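Local coordinates for plasmin and fibronectin-binding protein A (Streptococcus pneumoniae, PDB 4MR0) that acts as a surface adhesin and invasin of the pneumococcus, binding human fibronectin, plasmin, plasminogen and serum albumin, at residues L427-I433 with G459-T465. Numbering follows the deposited sequence.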
# COMPACT_ATOMS: atom_id res chain seq x y z
N LEU A 427 -16.17 -4.93 6.86
CA LEU A 427 -15.18 -5.41 5.90
C LEU A 427 -15.27 -4.66 4.58
O LEU A 427 -16.25 -3.96 4.32
CB LEU A 427 -15.37 -6.92 5.68
CG LEU A 427 -15.31 -7.76 6.97
CD1 LEU A 427 -15.69 -9.20 6.65
CD2 LEU A 427 -13.92 -7.68 7.59
N ASN A 428 -14.25 -4.81 3.75
CA ASN A 428 -14.17 -4.13 2.45
C ASN A 428 -15.46 -4.10 1.63
O ASN A 428 -16.09 -5.13 1.42
CB ASN A 428 -13.08 -4.77 1.58
CG ASN A 428 -11.68 -4.62 2.16
OD1 ASN A 428 -11.33 -3.58 2.69
ND2 ASN A 428 -10.88 -5.67 2.03
N LYS A 429 -15.83 -2.91 1.16
CA LYS A 429 -17.02 -2.75 0.32
C LYS A 429 -16.73 -1.69 -0.74
O LYS A 429 -15.93 -0.77 -0.51
CB LYS A 429 -18.23 -2.31 1.15
CG LYS A 429 -18.71 -3.35 2.15
CD LYS A 429 -19.85 -2.80 3.00
CE LYS A 429 -20.14 -3.72 4.17
NZ LYS A 429 -18.93 -3.86 5.03
N GLN A 430 -17.39 -1.82 -1.89
CA GLN A 430 -17.21 -0.86 -2.97
C GLN A 430 -15.75 -0.80 -3.40
O GLN A 430 -15.10 0.24 -3.31
CB GLN A 430 -17.68 0.53 -2.52
CG GLN A 430 -19.16 0.59 -2.18
CD GLN A 430 -19.56 1.88 -1.49
OE1 GLN A 430 -19.87 1.90 -0.30
NE2 GLN A 430 -19.55 2.98 -2.24
N VAL A 431 -15.24 -1.93 -3.88
CA VAL A 431 -13.87 -1.99 -4.35
C VAL A 431 -13.90 -2.23 -5.85
O VAL A 431 -14.54 -3.17 -6.33
CB VAL A 431 -13.08 -3.14 -3.68
CG1 VAL A 431 -11.68 -3.21 -4.27
CG2 VAL A 431 -13.01 -2.93 -2.17
N VAL A 432 -13.20 -1.37 -6.58
CA VAL A 432 -13.12 -1.50 -8.03
C VAL A 432 -11.67 -1.72 -8.42
O VAL A 432 -10.79 -0.94 -8.06
CB VAL A 432 -13.67 -0.23 -8.74
CG1 VAL A 432 -13.49 -0.35 -10.25
CG2 VAL A 432 -15.13 -0.04 -8.40
N ILE A 433 -11.43 -2.82 -9.12
CA ILE A 433 -10.11 -3.19 -9.60
C ILE A 433 -10.28 -3.23 -11.12
O ILE A 433 -10.82 -4.19 -11.67
CB ILE A 433 -9.73 -4.59 -9.07
CG1 ILE A 433 -9.71 -4.55 -7.54
CG2 ILE A 433 -8.37 -5.00 -9.60
CD1 ILE A 433 -9.64 -5.93 -6.89
N GLY A 459 -18.73 -10.12 9.52
CA GLY A 459 -18.98 -9.00 8.62
C GLY A 459 -19.28 -9.43 7.20
O GLY A 459 -19.45 -10.62 6.92
N LYS A 460 -19.34 -8.47 6.29
CA LYS A 460 -19.62 -8.76 4.89
C LYS A 460 -18.76 -7.97 3.91
O LYS A 460 -18.44 -6.80 4.14
CB LYS A 460 -21.09 -8.50 4.58
CG LYS A 460 -22.06 -9.39 5.35
CD LYS A 460 -23.50 -9.04 5.00
CE LYS A 460 -24.48 -9.85 5.84
NZ LYS A 460 -25.90 -9.51 5.53
N VAL A 461 -18.39 -8.63 2.82
CA VAL A 461 -17.60 -8.05 1.73
C VAL A 461 -18.59 -7.95 0.57
O VAL A 461 -19.19 -8.96 0.19
CB VAL A 461 -16.42 -8.97 1.33
CG1 VAL A 461 -15.74 -8.44 0.08
CG2 VAL A 461 -15.42 -9.06 2.48
N SER A 462 -18.77 -6.76 0.02
CA SER A 462 -19.72 -6.58 -1.07
C SER A 462 -19.37 -5.45 -2.01
O SER A 462 -18.50 -4.63 -1.73
CB SER A 462 -21.12 -6.35 -0.49
OG SER A 462 -21.09 -5.25 0.40
N ASP A 463 -20.08 -5.40 -3.14
CA ASP A 463 -19.87 -4.38 -4.16
C ASP A 463 -18.42 -4.44 -4.62
O ASP A 463 -17.65 -3.49 -4.43
CB ASP A 463 -20.22 -3.00 -3.60
CG ASP A 463 -21.69 -2.89 -3.24
OD1 ASP A 463 -22.53 -2.91 -4.16
OD2 ASP A 463 -22.00 -2.79 -2.03
N ILE A 464 -18.06 -5.56 -5.22
CA ILE A 464 -16.71 -5.81 -5.71
C ILE A 464 -16.77 -5.87 -7.23
O ILE A 464 -17.58 -6.60 -7.79
CB ILE A 464 -16.19 -7.17 -5.20
CG1 ILE A 464 -16.25 -7.24 -3.67
CG2 ILE A 464 -14.77 -7.40 -5.71
CD1 ILE A 464 -15.49 -6.12 -2.96
N THR A 465 -15.91 -5.10 -7.89
CA THR A 465 -15.87 -5.07 -9.35
C THR A 465 -14.46 -5.30 -9.88
O THR A 465 -13.52 -4.58 -9.51
CB THR A 465 -16.37 -3.71 -9.90
OG1 THR A 465 -17.74 -3.52 -9.54
CG2 THR A 465 -16.25 -3.66 -11.43
O HOH W 1 -19.79 -5.67 7.19
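Lys429 reaches over Ser462 to the backbone of the next coil, its NZ donating to Lys460 O at 3.1 Å. Its chain runs extended from CG, passing OG of Ser462 with CG at 3.5 Å, and bends only at the last torsion (chi4 60°), which turns the ammonium back toward the main chain. There NZ also bonds to Leu427 O at 2.8 Å, forms a salt bridge with Asp426 and donates to a water that in turn accepts from Lys460 N. In the same entering loops Leu427 CB meets CG2 of Val461 at 3.8 Å. After the Lys429-Ser462 pair the chain turns a corner at Gln430, and Asp463 beside it has the same left-handed backbone angles; their side chains lie side by side, CG of Gln430 4.0 Å from CB of Asp463, with amide and carboxylate planes steeply inclined. Beyond, strands 431-433 and 462-465 run parallel, 11° apart, in register Val431 with Ile464 and Val432 with Thr465. Val431 O accepts from Thr465 N at 2.8 Å, and Thr465 O takes the N-H of Ile433 in a nearly straight bond (172°). On the buried face, Ile464 bends its chain so that CD1 rests against CB of Val431 at 3.9 Å. Val450 of strand 445-451 packs on Val461 and Ile464 from across the interior, while Asn428 OD1 accepts from Phe384 N and ND2 donates to Phe381 O. Val432 and Thr465, both beta-branched, stand in line on the other face. Matching left-handed residues, in-register parallel strands and the aligned aliphatic and beta-branched pairs suit a right-handed parallel beta-helix of the pectate-lyase type. Backbone bonds thus join successive coils around a mostly apolar interior, and the ammonium, probably balanced by Asp426, ties the two loop ends together through carbonyls and water.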